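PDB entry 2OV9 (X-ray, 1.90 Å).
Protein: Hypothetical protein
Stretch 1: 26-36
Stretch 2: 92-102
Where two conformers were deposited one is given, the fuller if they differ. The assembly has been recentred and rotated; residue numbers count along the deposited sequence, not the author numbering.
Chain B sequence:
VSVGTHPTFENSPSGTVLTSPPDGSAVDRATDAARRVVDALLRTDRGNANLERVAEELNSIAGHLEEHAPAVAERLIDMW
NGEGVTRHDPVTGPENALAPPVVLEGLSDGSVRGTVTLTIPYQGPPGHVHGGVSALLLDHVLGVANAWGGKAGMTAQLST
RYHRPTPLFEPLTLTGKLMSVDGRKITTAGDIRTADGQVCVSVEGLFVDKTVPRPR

Stretch 1 26-36: AVDRATDAARR
Stretch 2 (92-102) TGPENALAPPV

The first stretch is helical, and its helix runs on later in the chain. Residues 92-102 have no regular helix or strand. Two type I turns shape them, Gly-93 to Asn-96 and Asn-96 to Ala-99, closed by Asn-96 N to Gly-93 O (3.0 Å) and Ala-99 N to Asn-96 O (2.9 Å). Leu-98 points away from the helix; Leu-98 N donates to Asn-96 OD1 at 3.0 Å, bracing the second turn. The peptide bond before Pro-101 is cis. In register, Thr-31 CA lies 5.6 Å from Glu-95 CA, and Arg-35 CA lies 5.3 Å from Ala-97 CA. Both stretches thus advance in the same sense here. The contact buries 461 Å², both sides summed.

Arg-35 donates three hydrogen bonds to the loop. Its CB points sideways, but its long side chain (chi1 m, chi2 t, chi3 t, chi4 97°) carries the guanidinium to the loop. Arg-35 NE donates to Ala-99 O at 2.8 Å. Arg-35 NH2 donates to Pro-94 O at 3.1 Å and to Asn-96 O at 3.0 Å. Arg-35 NH2 also lies 3.0 Å from Gly-93 O, but the angle is too poor for a hydrogen bond. Arginine suits this place because its several N-H groups can serve carbonyls from different parts of the loop. Pro-101 covers one face of the guanidinium, with Pro-101 CD 3.8 Å from Arg-35 CZ.

The guanidinium is also held from its own helix. Arg-35 NH1 forms a salt bridge with Asp-32 OD1 at 2.9 Å; its hydrogen bond is weak. A water accepts from Arg-35 NH1 (2.9 Å) and donates to Asp-28 O (3.1 Å) and Pro-94 O (2.5 Å), so it links helix and loop.

Two acidic groups meet at the other end. Asp-28 (chi1 m, chi2 0°) and Glu-95 (chi1 m, chi2 101°, chi3 81°) both have CB sideways and their ends nearer the partner stretch. Asp-28 OD1 is 2.4 Å from Glu-95 OE2. At this distance one acid probably holds a proton.

Apolar atoms pack along the contact. Val-27 (chi1 p) points toward the loop and places CG1 3.6 Å from Glu-95 CG. Thr-31 (chi1 m) also points toward it. Thr-31 OG1 donates to Val-27 O at 3.0 Å, satisfying the buried hydroxyl within the helix. Thr-31 CG2 approaches Pro-94 O at 3.3 Å and Ala-97 CB at 4.0 Å. Ala-34 CB meets Ala-97 CB at 4.1 Å; two small methyl groups suit this close packing.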

ATOM      1  N   ALA B  26      11.046  19.449  -9.241  1.00 45.44           N
ATOM      2  CA  ALA B  26      11.334  20.097  -7.980  1.00 42.93           C
ATOM      3  C   ALA B  26      11.154  18.887  -7.042  1.00 40.77           C
ATOM      4  O   ALA B  26      11.836  17.854  -7.155  1.00 40.14           O
ATOM      5  N   VAL B  27      10.188  19.011  -6.154  1.00 38.98           N
ATOM      6  CA  VAL B  27       9.875  17.950  -5.214  1.00 38.78           C
ATOM      7  C   VAL B  27       9.361  16.683  -5.942  1.00 37.86           C
ATOM      8  O   VAL B  27       9.651  15.561  -5.532  1.00 37.86           O
ATOM      9  CB  VAL B  27       8.897  18.488  -4.126  1.00 38.51           C
ATOM     10  CG1 VAL B  27       7.514  18.810  -4.725  1.00 38.21           C
ATOM     11  CG2 VAL B  27       8.819  17.559  -2.949  1.00 38.65           C
ATOM     12  N   ASP B  28       8.621  16.856  -7.037  1.00 37.53           N
ATOM     13  CA  ASP B  28       8.115  15.697  -7.764  1.00 37.05           C
ATOM     14  C   ASP B  28       9.250  14.917  -8.409  1.00 36.61           C
ATOM     15  O   ASP B  28       9.194  13.689  -8.483  1.00 36.15           O
ATOM     16  CB  ASP B  28       7.063  16.099  -8.815  1.00 36.95           C
ATOM     17  CG  ASP B  28       5.723  16.511  -8.185  1.00 37.35           C
ATOM     18  OD1 ASP B  28       5.592  16.488  -6.943  1.00 38.90           O
ATOM     19  OD2 ASP B  28       4.800  16.869  -8.935  1.00 38.15           O
ATOM     20  N   ARG B  29      10.281  15.627  -8.869  1.00 35.83           N
ATOM     21  CA  ARG B  29      11.438  14.973  -9.471  0.50 36.20           C
ATOM     22  C   ARG B  29      12.196  14.167  -8.412  1.00 35.65           C
ATOM     23  O   ARG B  29      12.686  13.063  -8.681  1.00 36.19           O
ATOM     24  CB  ARG B  29      12.347  15.998 -10.172  0.50 36.12           C
ATOM     25  CG  ARG B  29      11.792  16.499 -11.516  0.50 37.35           C
ATOM     26  CD  ARG B  29      12.674  17.586 -12.142  0.50 37.47           C
ATOM     27  NE  ARG B  29      11.947  18.393 -13.124  0.50 42.12           N
ATOM     28  CZ  ARG B  29      12.503  19.334 -13.891  0.50 43.01           C
ATOM     29  NH1 ARG B  29      13.803  19.594 -13.807  0.50 44.39           N
ATOM     30  NH2 ARG B  29      11.759  20.013 -14.755  0.50 44.34           N
ATOM     31  N   ALA B  30      12.266  14.705  -7.199  1.00 34.81           N
ATOM     32  CA  ALA B  30      12.940  14.036  -6.098  1.00 34.45           C
ATOM     33  C   ALA B  30      12.158  12.795  -5.671  1.00 34.27           C
ATOM     34  O   ALA B  30      12.762  11.753  -5.396  1.00 35.40           O
ATOM     35  CB  ALA B  30      13.086  14.992  -4.911  1.00 34.39           C
ATOM     36  N   THR B  31      10.831  12.915  -5.620  1.00 33.88           N
ATOM     37  CA  THR B  31       9.969  11.784  -5.266  1.00 33.77           C
ATOM     38  C   THR B  31      10.090  10.677  -6.329  1.00 33.92           C
ATOM     39  O   THR B  31      10.179   9.489  -5.987  1.00 33.78           O
ATOM     40  CB  THR B  31       8.506  12.205  -5.053  1.00 34.03           C
ATOM     41  OG1 THR B  31       8.449  13.232  -4.050  1.00 34.03           O
ATOM     42  CG2 THR B  31       7.678  11.028  -4.588  1.00 32.50           C
ATOM     43  N   ASP B  32      10.106  11.059  -7.595  1.00 34.15           N
ATOM     44  CA  ASP B  32      10.376  10.067  -8.649  1.00 37.05           C
ATOM     45  C   ASP B  32      11.707   9.348  -8.456  1.00 36.02           C
ATOM     46  O   ASP B  32      11.804   8.143  -8.721  1.00 37.20           O
ATOM     47  CB  ASP B  32      10.333  10.684 -10.036  1.00 37.17           C
ATOM     48  CG  ASP B  32       8.928  10.765 -10.579  1.00 43.30           C
ATOM     49  OD1 ASP B  32       8.061   9.920 -10.200  1.00 47.76           O
ATOM     50  OD2 ASP B  32       8.686  11.687 -11.388  1.00 48.49           O
ATOM     51  N   ALA B  33      12.728  10.078  -8.011  1.00 36.76           N
ATOM     52  CA  ALA B  33      14.048   9.497  -7.783  1.00 35.96           C
ATOM     53  C   ALA B  33      14.010   8.537  -6.591  1.00 36.49           C
ATOM     54  O   ALA B  33      14.600   7.452  -6.650  1.00 36.70           O
ATOM     55  CB  ALA B  33      15.061  10.592  -7.552  1.00 36.27           C
ATOM     56  N   ALA B  34      13.320   8.928  -5.516  1.00 36.01           N
ATOM     57  CA  ALA B  34      13.041   8.016  -4.409  1.00 35.64           C
ATOM     58  C   ALA B  34      12.329   6.740  -4.829  1.00 35.08           C
ATOM     59  O   ALA B  34      12.709   5.645  -4.386  1.00 35.47           O
ATOM     60  CB  ALA B  34      12.250   8.719  -3.287  1.00 35.40           C
ATOM     61  N   ARG B  35      11.311   6.854  -5.681  1.00 33.67           N
ATOM     62  CA  ARG B  35      10.602   5.664  -6.163  1.00 33.31           C
ATOM     63  C   ARG B  35      11.588   4.741  -6.880  1.00 33.63           C
ATOM     64  O   ARG B  35      11.491   3.515  -6.792  1.00 32.61           O
ATOM     65  CB  ARG B  35       9.466   6.048  -7.127  1.00 32.73           C
ATOM     66  CG  ARG B  35       8.305   6.794  -6.470  1.00 32.24           C
ATOM     67  CD  ARG B  35       7.097   6.966  -7.452  1.00 32.12           C
ATOM     68  NE  ARG B  35       6.021   7.686  -6.792  1.00 31.61           N
ATOM     69  CZ  ARG B  35       5.816   8.989  -6.922  1.00 32.01           C
ATOM     70  NH1 ARG B  35       6.594   9.706  -7.736  1.00 35.36           N
ATOM     71  NH2 ARG B  35       4.842   9.574  -6.259  1.00 30.34           N
ATOM     72  N   ARG B  36      12.525   5.347  -7.593  1.00 33.92           N
ATOM     73  CA  ARG B  36      13.504   4.594  -8.377  1.00 35.01           C
ATOM     74  C   ARG B  36      14.479   3.851  -7.439  1.00 35.43           C
ATOM     75  O   ARG B  36      14.878   2.714  -7.712  1.00 35.19           O
ATOM     76  CB  ARG B  36      14.242   5.560  -9.310  1.00 35.39           C
ATOM     77  CG  ARG B  36      15.211   4.913 -10.227  1.00 36.59           C
ATOM     78  CD  ARG B  36      16.088   5.945 -10.912  1.00 38.11           C
ATOM     79  NE  ARG B  36      17.168   5.285 -11.635  1.00 36.37           N
ATOM     80  CZ  ARG B  36      18.126   5.931 -12.289  1.00 39.63           C
ATOM     81  NH1 ARG B  36      18.145   7.273 -12.313  1.00 36.70           N
ATOM     82  NH2 ARG B  36      19.067   5.234 -12.926  1.00 36.86           N
ATOM     83  N   THR B  92      -2.145   7.883  -5.261  1.00 34.75           N
ATOM     84  CA  THR B  92      -2.035   8.904  -6.311  1.00 35.26           C
ATOM     85  C   THR B  92      -1.108  10.086  -5.963  1.00 35.32           C
ATOM     86  O   THR B  92      -0.894  10.949  -6.809  1.00 35.20           O
ATOM     87  CB  THR B  92      -3.426   9.512  -6.673  1.00 35.77           C
ATOM     88  OG1 THR B  92      -3.803  10.482  -5.675  1.00 36.78           O
ATOM     89  CG2 THR B  92      -4.525   8.435  -6.775  1.00 36.46           C
ATOM     90  N   GLY B  93      -0.594  10.142  -4.729  1.00 34.85           N
ATOM     91  CA  GLY B  93       0.157  11.313  -4.260  1.00 35.16           C
ATOM     92  C   GLY B  93       1.472  11.521  -4.994  1.00 34.49           C
ATOM     93  O   GLY B  93       2.347  10.678  -4.913  1.00 34.62           O
ATOM     94  N   PRO B  94       1.621  12.654  -5.708  1.00 34.81           N
ATOM     95  CA  PRO B  94       2.871  12.885  -6.456  1.00 34.02           C
ATOM     96  C   PRO B  94       4.096  12.987  -5.566  1.00 33.67           C
ATOM     97  O   PRO B  94       5.182  12.627  -5.997  1.00 33.11           O
ATOM     98  CB  PRO B  94       2.630  14.216  -7.166  1.00 34.53           C
ATOM     99  CG  PRO B  94       1.149  14.404  -7.165  1.00 36.31           C
ATOM    100  CD  PRO B  94       0.653  13.752  -5.903  1.00 35.24           C
ATOM    101  N   GLU B  95       3.925  13.464  -4.333  1.00 33.09           N
ATOM    102  CA  GLU B  95       5.038  13.570  -3.414  1.00 33.70           C
ATOM    103  C   GLU B  95       5.108  12.389  -2.450  1.00 33.29           C
ATOM    104  O   GLU B  95       5.887  12.406  -1.478  1.00 32.78           O
ATOM    105  CB  GLU B  95       5.006  14.908  -2.654  1.00 35.02           C
ATOM    106  CG  GLU B  95       5.436  16.103  -3.496  1.00 38.03           C
ATOM    107  CD  GLU B  95       4.273  16.946  -4.025  1.00 44.24           C
ATOM    108  OE1 GLU B  95       3.733  17.782  -3.267  1.00 46.28           O
ATOM    109  OE2 GLU B  95       3.938  16.834  -5.223  1.00 46.52           O
ATOM    110  N   ASN B  96       4.310  11.356  -2.736  1.00 32.86           N
ATOM    111  CA  ASN B  96       4.251  10.182  -1.882  1.00 32.39           C
ATOM    112  C   ASN B  96       4.895   9.006  -2.600  1.00 32.70           C
ATOM    113  O   ASN B  96       4.312   8.439  -3.504  1.00 31.81           O
ATOM    114  CB  ASN B  96       2.806   9.897  -1.456  1.00 33.07           C
ATOM    115  CG  ASN B  96       2.717   8.817  -0.411  1.00 33.84           C
ATOM    116  OD1 ASN B  96       3.586   7.932  -0.338  1.00 32.34           O
ATOM    117  ND2 ASN B  96       1.672   8.874   0.409  1.00 34.16           N
ATOM    118  N   ALA B  97       6.131   8.665  -2.220  1.00 32.25           N
ATOM    119  CA  ALA B  97       6.878   7.662  -2.965  1.00 32.81           C
ATOM    120  C   ALA B  97       6.298   6.252  -2.855  1.00 33.36           C
ATOM    121  O   ALA B  97       6.678   5.376  -3.638  1.00 33.57           O
ATOM    122  CB  ALA B  97       8.382   7.681  -2.611  1.00 31.74           C
ATOM    123  N   LEU B  98       5.352   6.053  -1.933  1.00 33.81           N
ATOM    124  CA  LEU B  98       4.573   4.800  -1.867  1.00 34.91           C
ATOM    125  C   LEU B  98       3.597   4.659  -3.012  1.00 34.28           C
ATOM    126  O   LEU B  98       3.218   3.534  -3.351  1.00 34.46           O
ATOM    127  CB  LEU B  98       3.732   4.726  -0.574  1.00 34.48           C
ATOM    128  CG  LEU B  98       4.425   4.095   0.643  1.00 36.29           C
ATOM    129  CD1 LEU B  98       5.657   4.819   0.974  1.00 36.64           C
ATOM    130  CD2 LEU B  98       3.474   4.101   1.850  1.00 37.22           C
ATOM    131  N   ALA B  99       3.152   5.798  -3.561  1.00 33.53           N
ATOM    132  CA  ALA B  99       2.177   5.819  -4.656  1.00 32.84           C
ATOM    133  C   ALA B  99       2.846   5.454  -5.976  1.00 32.51           C
ATOM    134  O   ALA B  99       3.959   5.892  -6.241  1.00 32.49           O
ATOM    135  CB  ALA B  99       1.486   7.228  -4.726  1.00 33.05           C
ATOM    136  N   PRO B 100       2.204   4.599  -6.801  1.00 32.65           N
ATOM    137  CA  PRO B 100       2.851   4.292  -8.068  1.00 32.33           C
ATOM    138  C   PRO B 100       3.435   5.491  -8.825  1.00 32.57           C
ATOM    139  O   PRO B 100       4.572   5.388  -9.248  1.00 33.11           O
ATOM    140  CB  PRO B 100       1.747   3.571  -8.857  1.00 32.74           C
ATOM    141  CG  PRO B 100       1.042   2.803  -7.783  1.00 32.75           C
ATOM    142  CD  PRO B 100       0.969   3.807  -6.622  1.00 32.85           C
ATOM    143  N   PRO B 101       2.703   6.636  -8.975  1.00 32.50           N
ATOM    144  CA  PRO B 101       1.351   6.999  -8.577  1.00 32.56           C
ATOM    145  C   PRO B 101       0.344   6.714  -9.668  1.00 32.81           C
ATOM    146  O   PRO B 101       0.691   6.648 -10.858  1.00 33.10           O
ATOM    147  CB  PRO B 101       1.438   8.512  -8.333  1.00 31.38           C
ATOM    148  CG  PRO B 101       2.517   9.000  -9.265  1.00 31.52           C
ATOM    149  CD  PRO B 101       3.385   7.777  -9.620  1.00 32.64           C
ATOM    150  N   VAL B 102      -0.891   6.510  -9.249  1.00 33.49           N
ATOM    151  CA  VAL B 102      -1.985   6.280 -10.193  1.00 34.00           C
ATOM    152  C   VAL B 102      -2.564   7.613 -10.642  1.00 33.99           C
ATOM    153  O   VAL B 102      -2.813   8.486  -9.824  1.00 34.31           O
ATOM    154  CB  VAL B 102      -3.101   5.395  -9.580  1.00 34.18           C
ATOM    155  CG1 VAL B 102      -4.161   5.070 -10.669  1.00 37.27           C
ATOM    156  CG2 VAL B 102      -2.508   4.088  -9.026  1.00 33.85           C
TER
HETATM  157  O   HOH W   1       6.344  12.545  -8.191  1.00 39.34           O